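Local coordinates for protein dihydrodipicolinate synthase (Bacillus anthracis, PDB 1XKY) that probably catalyses the condensation of pyruvate with aspartate semialdehyde in the dihydrodipicolinate synthase step of lysine biosynthesis, at residues Pro262-Val270 with Arg289-Gln297. Numbering follows the deposited sequence.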
loop_
_atom_site.group_PDB
_atom_site.type_symbol
_atom_site.label_atom_id
_atom_site.label_comp_id
_atom_site.label_asym_id
_atom_site.label_seq_id
_atom_site.Cartn_x
_atom_site.Cartn_y
_atom_site.Cartn_z
ATOM N N PRO A 262 19.080 -4.221 -16.694
ATOM C CA PRO A 262 18.705 -5.464 -17.379
ATOM C C PRO A 262 18.537 -5.354 -18.906
ATOM O O PRO A 262 19.041 -6.212 -19.637
ATOM C CB PRO A 262 17.386 -5.859 -16.689
ATOM C CG PRO A 262 17.459 -5.207 -15.350
ATOM C CD PRO A 262 18.130 -3.894 -15.617
ATOM N N VAL A 263 17.866 -4.309 -19.388
ATOM C CA VAL A 263 17.664 -4.153 -20.833
ATOM C C VAL A 263 18.975 -3.857 -21.575
ATOM O O VAL A 263 19.209 -4.410 -22.655
ATOM C CB VAL A 263 16.519 -3.140 -21.184
ATOM C CG1 VAL A 263 16.916 -1.706 -20.915
ATOM C CG2 VAL A 263 16.082 -3.322 -22.645
ATOM N N LYS A 264 19.844 -3.038 -20.977
ATOM C CA LYS A 264 21.196 -2.834 -21.508
ATOM C C LYS A 264 21.985 -4.135 -21.614
ATOM O O LYS A 264 22.665 -4.367 -22.602
ATOM C CB LYS A 264 21.997 -1.847 -20.651
ATOM C CG LYS A 264 21.593 -0.409 -20.828
ATOM C CD LYS A 264 22.679 0.530 -20.327
ATOM C CE LYS A 264 22.522 1.906 -20.914
ATOM N NZ LYS A 264 23.503 2.873 -20.347
ATOM N N THR A 265 21.889 -4.969 -20.583
ATOM C CA THR A 265 22.585 -6.248 -20.553
ATOM C C THR A 265 21.999 -7.204 -21.590
ATOM O O THR A 265 22.741 -7.877 -22.281
ATOM C CB THR A 265 22.528 -6.877 -19.138
ATOM O OG1 THR A 265 22.881 -5.885 -18.160
ATOM C CG2 THR A 265 23.466 -8.073 -19.027
ATOM N N ALA A 266 20.671 -7.241 -21.703
ATOM C CA ALA A 266 19.978 -8.044 -22.728
ATOM C C ALA A 266 20.357 -7.624 -24.164
ATOM O O ALA A 266 20.532 -8.473 -25.048
ATOM C CB ALA A 266 18.465 -7.967 -22.527
ATOM N N LEU A 267 20.505 -6.319 -24.378
ATOM C CA LEU A 267 20.986 -5.793 -25.653
ATOM C C LEU A 267 22.397 -6.308 -25.967
ATOM O O LEU A 267 22.670 -6.757 -27.083
ATOM C CB LEU A 267 20.954 -4.259 -25.643
ATOM C CG LEU A 267 19.592 -3.642 -25.987
ATOM C CD1 LEU A 267 19.527 -2.175 -25.601
ATOM C CD2 LEU A 267 19.300 -3.830 -27.477
ATOM N N GLN A 268 23.286 -6.242 -24.979
ATOM C CA GLN A 268 24.625 -6.818 -25.102
ATOM C C GLN A 268 24.561 -8.316 -25.430
ATOM O O GLN A 268 25.306 -8.791 -26.284
ATOM C CB GLN A 268 25.439 -6.548 -23.828
ATOM C CG GLN A 268 26.802 -7.227 -23.760
ATOM C CD GLN A 268 26.780 -8.502 -22.928
ATOM O OE1 GLN A 268 26.393 -8.487 -21.748
ATOM N NE2 GLN A 268 27.197 -9.612 -23.534
ATOM N N MET A 269 23.663 -9.047 -24.769
ATOM C CA MET A 269 23.499 -10.494 -25.001
ATOM C C MET A 269 23.113 -10.837 -26.454
ATOM O O MET A 269 23.481 -11.906 -26.948
ATOM C CB MET A 269 22.448 -11.087 -24.047
ATOM C CG MET A 269 22.906 -11.298 -22.606
ATOM S SD MET A 269 21.522 -11.672 -21.480
ATOM C CE MET A 269 22.410 -11.732 -19.932
ATOM N N VAL A 270 22.377 -9.946 -27.126
ATOM C CA VAL A 270 22.018 -10.148 -28.544
ATOM C C VAL A 270 22.892 -9.340 -29.506
ATOM O O VAL A 270 22.461 -9.015 -30.615
ATOM C CB VAL A 270 20.515 -9.851 -28.836
ATOM C CG1 VAL A 270 19.620 -10.736 -27.978
ATOM C CG2 VAL A 270 20.166 -8.373 -28.632
ATOM N N ARG A 289 22.620 -11.873 -14.152
ATOM C CA ARG A 289 22.911 -12.070 -15.573
ATOM C C ARG A 289 22.451 -13.448 -16.068
ATOM O O ARG A 289 21.809 -13.557 -17.109
ATOM C CB ARG A 289 24.414 -11.892 -15.820
ATOM C CG ARG A 289 24.799 -11.695 -17.266
ATOM C CD ARG A 289 26.262 -12.009 -17.495
ATOM N NE ARG A 289 26.517 -13.440 -17.311
ATOM C CZ ARG A 289 26.245 -14.391 -18.207
ATOM N NH1 ARG A 289 25.702 -14.097 -19.387
ATOM N NH2 ARG A 289 26.513 -15.658 -17.916
ATOM N N VAL A 290 22.789 -14.493 -15.313
ATOM C CA VAL A 290 22.341 -15.861 -15.609
ATOM C C VAL A 290 20.804 -15.975 -15.597
ATOM O O VAL A 290 20.210 -16.618 -16.465
ATOM C CB VAL A 290 22.973 -16.880 -14.613
ATOM C CG1 VAL A 290 22.312 -18.251 -14.722
ATOM C CG2 VAL A 290 24.474 -17.009 -14.858
ATOM N N THR A 291 20.164 -15.345 -14.622
ATOM C CA THR A 291 18.701 -15.327 -14.552
ATOM C C THR A 291 18.066 -14.656 -15.786
ATOM O O THR A 291 17.123 -15.187 -16.381
ATOM C CB THR A 291 18.227 -14.633 -13.250
ATOM O OG1 THR A 291 18.746 -15.350 -12.118
ATOM C CG2 THR A 291 16.705 -14.590 -13.160
ATOM N N LEU A 292 18.589 -13.493 -16.159
ATOM C CA LEU A 292 18.121 -12.771 -17.344
ATOM C C LEU A 292 18.375 -13.583 -18.612
ATOM O O LEU A 292 17.517 -13.660 -19.486
ATOM C CB LEU A 292 18.812 -11.409 -17.445
ATOM C CG LEU A 292 18.574 -10.573 -18.708
ATOM C CD1 LEU A 292 17.085 -10.278 -18.885
ATOM C CD2 LEU A 292 19.382 -9.286 -18.632
ATOM N N GLN A 293 19.563 -14.182 -18.698
ATOM C CA GLN A 293 19.964 -14.965 -19.866
ATOM C C GLN A 293 18.984 -16.104 -20.136
ATOM O O GLN A 293 18.647 -16.385 -21.283
ATOM C CB GLN A 293 21.371 -15.537 -19.665
ATOM C CG GLN A 293 21.979 -16.175 -20.907
ATOM C CD GLN A 293 23.348 -16.773 -20.633
ATOM O OE1 GLN A 293 23.536 -17.529 -19.667
ATOM N NE2 GLN A 293 24.313 -16.440 -21.479
ATOM N N SER A 294 18.518 -16.745 -19.071
ATOM C CA SER A 294 17.626 -17.886 -19.216
ATOM C C SER A 294 16.253 -17.467 -19.742
ATOM O O SER A 294 15.629 -18.221 -20.482
ATOM C CB SER A 294 17.526 -18.670 -17.909
ATOM O OG SER A 294 18.698 -19.465 -17.741
ATOM N N VAL A 295 15.800 -16.264 -19.401
ATOM C CA VAL A 295 14.544 -15.754 -19.959
ATOM C C VAL A 295 14.752 -15.342 -21.424
ATOM O O VAL A 295 13.976 -15.730 -22.299
ATOM C CB VAL A 295 13.953 -14.574 -19.143
ATOM C CG1 VAL A 295 12.614 -14.130 -19.741
ATOM C CG2 VAL A 295 13.768 -14.971 -17.686
ATOM N N MET A 296 15.817 -14.592 -21.692
ATOM C CA MET A 296 16.138 -14.170 -23.060
ATOM C C MET A 296 16.265 -15.357 -24.016
ATOM O O MET A 296 15.813 -15.292 -25.169
ATOM C CB MET A 296 17.435 -13.351 -23.080
ATOM C CG MET A 296 17.326 -11.965 -22.438
ATOM S SD MET A 296 15.987 -10.937 -23.102
ATOM C CE MET A 296 16.482 -10.713 -24.819
ATOM N N GLN A 297 16.879 -16.438 -23.534
ATOM C CA GLN A 297 17.065 -17.656 -24.332
ATOM C C GLN A 297 15.756 -18.407 -24.605
ATOM O O GLN A 297 15.681 -19.190 -25.550
ATOM C CB GLN A 297 18.111 -18.577 -23.683
ATOM C CG GLN A 297 19.530 -18.061 -23.890
ATOM C CD GLN A 297 20.621 -18.851 -23.157
ATOM O OE1 GLN A 297 21.811 -18.596 -23.366
ATOM N NE2 GLN A 297 20.227 -19.798 -22.302
#
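Helix segments 262-269 and 289-297 cross at -60°, their axes 10.5 Å apart at closest approach, and the CA atoms of Ala-266 and Met-296, and of Pro-262 and Leu-292, are nearest neighbours across the contact. No hydrogen bond spans the contact. It is held by apolar packing, with one knob from each helix. Leu-292 is the knob of helix 289-297 and sits among Pro-262, Thr-265, Ala-266 and Met-269. Its CG lies anti to the backbone N (chi1 173°) and extends toward helix 262-269, and chi2 (59°) turns the CD2 branch into the hole. There CD2 lies 3.3 Å from Pro-262 O. That carbonyl is already used within its own helix, where it accepts a bond from Ala-266 N.

Met-269 is the knob of helix 262-269 and sits among Arg-289, Leu-292, Gln-293 and Met-296. The chain is extended beyond CG and brings CE to helix 289-297. CE ends 3.4 Å from Arg-289 O. SD lies 4.0 Å from Gln-293 CA. The Arg-289 chain bends at chi3, and CE approaches its guanidinium obliquely, 4.1 Å from NH1. Gln-293 NE2 lies at the edge of that group, in its plane. The charge of Arg-289 is met by a salt bridge to Glu-286. Met-296 bends twice, at chi2 and chi3, and lays its thioether against the small Ala-266, with SD 3.9 Å from CB. Val-220 of helix 218-234 touches both residues.

This is knobs-into-holes packing between two C-terminal helices that follow the eight-stranded barrel of a TIM-barrel dihydrodipicolinate synthase.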